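Local coordinates for protein 4-methyl-5(B-hydroxyethyl)-thiazole monophosphate biosynthesis enzyme (Vibrio cholerae O1 biovar El Tor, PDB 3OT1) that is of unproven function but belongs to the DJ-1/PfpI family and may take part in making thiazole monophosphate, a thiamin precursor, at residues Arg11-Thr25 / Asp73-Phe87. Residues are numbered along the deposited sequence; the frame is centred on the assembly and turned at random.
Sequences RILVPVAHGSEEMET and DALALPGGVGGAQAF
Asp-73 OD2 is gripped by three donors: the backbone N of Arg-11 at 2.8 Å, NE of the same arginine, and Ser-9 N. The arginine chain, bent at chi3 (-60°), folds back so that its guanidinium takes the carboxylate side-on in a salt bridge, Arg-11 NH2 reaching Asp-73 OD1 at 2.9 Å. Both oxygens lie in the guanidinium plane, yet the two planes are turned 49° apart, so NE and NH2 meet the carboxylate from above. Beyond this clamp, strands 11-16 and 74-77 run parallel: Leu-13 N donates to Ala-74 O, and Leu-13 O receives Ala-76 N at 2.9 Å. Leu-13 and Leu-75 lie side by side on one face, where Leu-75 CD1 also touches the Pro-15 ring. These are neighbouring central strands of the Rossmann-like alpha/beta sheet of the DJ-1/PfpI family, strand 38-43 flanking the first and 106-110 the second. Near the C-terminal end of strand 11-16, the rim of the Phe-87 ring abuts Pro-15, Phe-87 CZ 3.4 Å from the buried Pro-15 O, for which the model offers no hydrogen-bond partner. Gly-19 and Gly-83 allow the turn 17-20 to press against helix 81-88. Glu-21 N donates to Gly-79 O at 2.9 Å, an oxygen that also accepts from a water touching Ser-20 OG. Extended beyond CG (chi2 172°), Glu-24 brings OE1 to Gly-79 N at 2.9 Å, the Glu-24 side chain also touching Cys-111.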
# COMPACT_ATOMS: atom_id res chain seq x y z
N ARG A 11 4.48 -16.26 -12.23
CA ARG A 11 3.54 -15.37 -12.90
C ARG A 11 2.28 -15.24 -12.05
O ARG A 11 1.67 -16.25 -11.67
CB ARG A 11 3.19 -15.96 -14.25
CG ARG A 11 4.39 -16.25 -15.16
CD ARG A 11 4.09 -17.35 -16.16
NE ARG A 11 3.73 -18.61 -15.49
CZ ARG A 11 3.21 -19.67 -16.11
NH1 ARG A 11 2.99 -19.61 -17.41
NH2 ARG A 11 2.90 -20.77 -15.44
N ILE A 12 1.88 -14.01 -11.73
CA ILE A 12 0.73 -13.77 -10.85
C ILE A 12 -0.30 -12.91 -11.58
O ILE A 12 0.03 -11.88 -12.17
CB ILE A 12 1.15 -12.99 -9.57
CG1 ILE A 12 2.46 -13.53 -8.97
CG2 ILE A 12 -0.01 -12.99 -8.58
CD1 ILE A 12 2.33 -14.95 -8.44
N LEU A 13 -1.56 -13.32 -11.48
CA LEU A 13 -2.67 -12.55 -12.01
C LEU A 13 -3.36 -11.81 -10.87
O LEU A 13 -3.75 -12.45 -9.88
CB LEU A 13 -3.67 -13.45 -12.72
CG LEU A 13 -4.91 -12.77 -13.30
CD1 LEU A 13 -4.56 -11.69 -14.29
CD2 LEU A 13 -5.82 -13.82 -13.96
N VAL A 14 -3.49 -10.48 -10.99
CA VAL A 14 -4.14 -9.64 -9.99
C VAL A 14 -5.30 -8.91 -10.66
O VAL A 14 -5.13 -7.86 -11.31
CB VAL A 14 -3.17 -8.62 -9.36
CG1 VAL A 14 -3.88 -7.79 -8.29
CG2 VAL A 14 -1.98 -9.34 -8.76
N PRO A 15 -6.53 -9.44 -10.53
CA PRO A 15 -7.69 -8.73 -11.05
C PRO A 15 -7.96 -7.46 -10.24
O PRO A 15 -7.72 -7.42 -9.04
CB PRO A 15 -8.82 -9.72 -10.83
CG PRO A 15 -8.12 -11.04 -10.77
CD PRO A 15 -6.89 -10.75 -10.00
N VAL A 16 -8.45 -6.44 -10.94
CA VAL A 16 -8.86 -5.19 -10.32
C VAL A 16 -10.20 -4.78 -10.89
O VAL A 16 -10.52 -5.08 -12.05
CB VAL A 16 -7.81 -4.08 -10.55
CG1 VAL A 16 -6.53 -4.43 -9.82
CG2 VAL A 16 -7.56 -3.80 -12.03
N ALA A 17 -10.98 -4.08 -10.09
CA ALA A 17 -12.30 -3.60 -10.50
C ALA A 17 -12.53 -2.22 -9.93
O ALA A 17 -11.85 -1.76 -9.02
CB ALA A 17 -13.41 -4.54 -9.98
N HIS A 18 -13.53 -1.53 -10.48
CA HIS A 18 -14.05 -0.33 -9.86
C HIS A 18 -14.38 -0.65 -8.42
O HIS A 18 -15.13 -1.57 -8.14
CB HIS A 18 -15.27 0.12 -10.63
CG HIS A 18 -15.86 1.41 -10.16
ND1 HIS A 18 -17.14 1.78 -10.48
CD2 HIS A 18 -15.36 2.40 -9.39
CE1 HIS A 18 -17.40 2.96 -9.93
NE2 HIS A 18 -16.34 3.35 -9.25
N GLY A 19 -13.79 0.08 -7.49
CA GLY A 19 -14.03 -0.15 -6.09
C GLY A 19 -13.05 -1.06 -5.40
O GLY A 19 -13.18 -1.28 -4.19
N SER A 20 -12.09 -1.62 -6.12
CA SER A 20 -11.04 -2.38 -5.47
C SER A 20 -10.26 -1.50 -4.50
O SER A 20 -10.07 -0.30 -4.74
CB SER A 20 -10.07 -3.00 -6.48
OG SER A 20 -10.69 -4.02 -7.25
N GLU A 21 -9.82 -2.10 -3.42
CA GLU A 21 -9.03 -1.41 -2.39
C GLU A 21 -7.63 -1.20 -2.97
O GLU A 21 -6.89 -2.17 -3.23
CB GLU A 21 -9.01 -2.19 -1.09
CG GLU A 21 -9.06 -1.31 0.16
CD GLU A 21 -7.93 -0.36 0.26
OE1 GLU A 21 -8.12 0.73 0.86
OE2 GLU A 21 -6.83 -0.67 -0.24
N GLU A 22 -7.31 0.05 -3.26
CA GLU A 22 -6.11 0.36 -4.02
C GLU A 22 -4.83 0.11 -3.25
O GLU A 22 -3.84 -0.28 -3.86
CB GLU A 22 -6.12 1.79 -4.57
CG GLU A 22 -6.47 2.88 -3.56
CD GLU A 22 -7.97 3.16 -3.55
OE1 GLU A 22 -8.70 2.34 -2.97
OE2 GLU A 22 -8.40 4.17 -4.12
N MSE A 23 -4.78 0.36 -1.94
CA MSE A 23 -3.53 0.09 -1.22
C MSE A 23 -3.33 -1.42 -1.12
O MSE A 23 -2.20 -1.89 -1.23
CB MSE A 23 -3.40 0.80 0.13
CG MSE A 23 -3.99 0.13 1.32
SE MSE A 23 -3.70 1.21 2.90
CE MSE A 23 -2.54 0.12 4.05
N GLU A 24 -4.39 -2.19 -0.90
CA GLU A 24 -4.22 -3.63 -0.93
C GLU A 24 -3.66 -4.09 -2.27
O GLU A 24 -2.74 -4.90 -2.35
CB GLU A 24 -5.55 -4.33 -0.65
CG GLU A 24 -6.08 -4.09 0.74
CD GLU A 24 -7.49 -4.61 0.98
OE1 GLU A 24 -8.04 -5.34 0.15
OE2 GLU A 24 -8.05 -4.23 2.06
N THR A 25 -4.27 -3.60 -3.34
CA THR A 25 -3.85 -3.97 -4.69
C THR A 25 -2.38 -3.65 -4.92
O THR A 25 -1.63 -4.50 -5.40
CB THR A 25 -4.71 -3.22 -5.74
OG1 THR A 25 -6.09 -3.57 -5.57
CG2 THR A 25 -4.29 -3.59 -7.15
N ASP A 73 0.81 -18.78 -12.43
CA ASP A 73 1.05 -19.70 -11.34
C ASP A 73 0.14 -19.46 -10.14
O ASP A 73 -0.01 -20.35 -9.33
CB ASP A 73 2.50 -19.60 -10.92
CG ASP A 73 3.42 -19.95 -12.07
OD1 ASP A 73 3.32 -21.07 -12.60
OD2 ASP A 73 4.18 -19.07 -12.51
N ALA A 74 -0.43 -18.26 -10.02
CA ALA A 74 -1.27 -17.94 -8.88
C ALA A 74 -2.16 -16.77 -9.20
O ALA A 74 -1.87 -15.96 -10.08
CB ALA A 74 -0.42 -17.66 -7.64
N LEU A 75 -3.26 -16.71 -8.45
CA LEU A 75 -4.29 -15.69 -8.57
C LEU A 75 -4.36 -14.96 -7.23
O LEU A 75 -4.50 -15.60 -6.20
CB LEU A 75 -5.64 -16.37 -8.88
CG LEU A 75 -6.85 -15.46 -9.02
CD1 LEU A 75 -6.74 -14.51 -10.21
CD2 LEU A 75 -8.12 -16.29 -9.09
N ALA A 76 -4.28 -13.62 -7.25
CA ALA A 76 -4.35 -12.82 -6.04
C ALA A 76 -5.46 -11.78 -6.18
O ALA A 76 -5.44 -10.95 -7.10
CB ALA A 76 -3.04 -12.13 -5.76
N LEU A 77 -6.44 -11.86 -5.28
CA LEU A 77 -7.63 -11.05 -5.35
C LEU A 77 -7.62 -9.99 -4.25
O LEU A 77 -7.72 -10.30 -3.06
CB LEU A 77 -8.87 -11.92 -5.17
CG LEU A 77 -9.04 -13.08 -6.16
CD1 LEU A 77 -10.33 -13.84 -5.82
CD2 LEU A 77 -9.09 -12.59 -7.58
N PRO A 78 -7.52 -8.70 -4.64
CA PRO A 78 -7.68 -7.62 -3.68
C PRO A 78 -9.09 -7.57 -3.10
O PRO A 78 -10.01 -8.16 -3.67
CB PRO A 78 -7.39 -6.36 -4.51
CG PRO A 78 -6.57 -6.87 -5.71
CD PRO A 78 -7.17 -8.21 -5.99
N GLY A 79 -9.23 -6.83 -2.01
CA GLY A 79 -10.53 -6.58 -1.41
C GLY A 79 -11.07 -5.22 -1.79
O GLY A 79 -10.95 -4.78 -2.93
N GLY A 80 -11.69 -4.56 -0.82
CA GLY A 80 -12.57 -3.42 -1.05
C GLY A 80 -13.98 -3.93 -1.26
O GLY A 80 -14.17 -4.94 -1.93
N VAL A 81 -14.96 -3.23 -0.70
CA VAL A 81 -16.32 -3.73 -0.75
C VAL A 81 -16.89 -3.69 -2.17
O VAL A 81 -17.40 -4.70 -2.70
CB VAL A 81 -17.20 -2.98 0.25
CG1 VAL A 81 -18.66 -3.42 0.10
CG2 VAL A 81 -16.72 -3.22 1.67
N GLY A 82 -16.80 -2.52 -2.81
CA GLY A 82 -17.28 -2.42 -4.18
C GLY A 82 -16.55 -3.34 -5.15
O GLY A 82 -17.13 -3.92 -6.06
N GLY A 83 -15.24 -3.45 -4.98
CA GLY A 83 -14.42 -4.31 -5.82
C GLY A 83 -14.78 -5.77 -5.64
O GLY A 83 -14.92 -6.51 -6.62
N ALA A 84 -14.93 -6.21 -4.39
CA ALA A 84 -15.32 -7.59 -4.13
C ALA A 84 -16.69 -7.89 -4.74
O ALA A 84 -16.92 -8.96 -5.29
CB ALA A 84 -15.34 -7.87 -2.66
N GLN A 85 -17.62 -6.93 -4.66
CA GLN A 85 -18.95 -7.13 -5.26
C GLN A 85 -18.83 -7.24 -6.78
O GLN A 85 -19.49 -8.05 -7.42
CB GLN A 85 -19.91 -6.00 -4.89
CG GLN A 85 -20.31 -5.92 -3.42
CD GLN A 85 -21.26 -7.01 -2.97
OE1 GLN A 85 -21.40 -8.04 -3.62
NE2 GLN A 85 -21.92 -6.80 -1.83
N ALA A 86 -17.97 -6.41 -7.37
CA ALA A 86 -17.73 -6.48 -8.81
C ALA A 86 -17.15 -7.84 -9.20
O ALA A 86 -17.54 -8.42 -10.23
CB ALA A 86 -16.81 -5.37 -9.28
N PHE A 87 -16.25 -8.38 -8.39
CA PHE A 87 -15.72 -9.71 -8.61
C PHE A 87 -16.84 -10.77 -8.56
O PHE A 87 -16.90 -11.67 -9.39
CB PHE A 87 -14.65 -10.06 -7.58
CG PHE A 87 -13.31 -9.33 -7.72
CD1 PHE A 87 -12.97 -8.54 -8.80
CD2 PHE A 87 -12.36 -9.49 -6.72
CE1 PHE A 87 -11.73 -7.93 -8.87
CE2 PHE A 87 -11.13 -8.88 -6.79
CZ PHE A 87 -10.82 -8.10 -7.86
O HOH W 1 -15.29 -0.15 -2.63
O HOH W 2 -11.43 -5.90 -5.38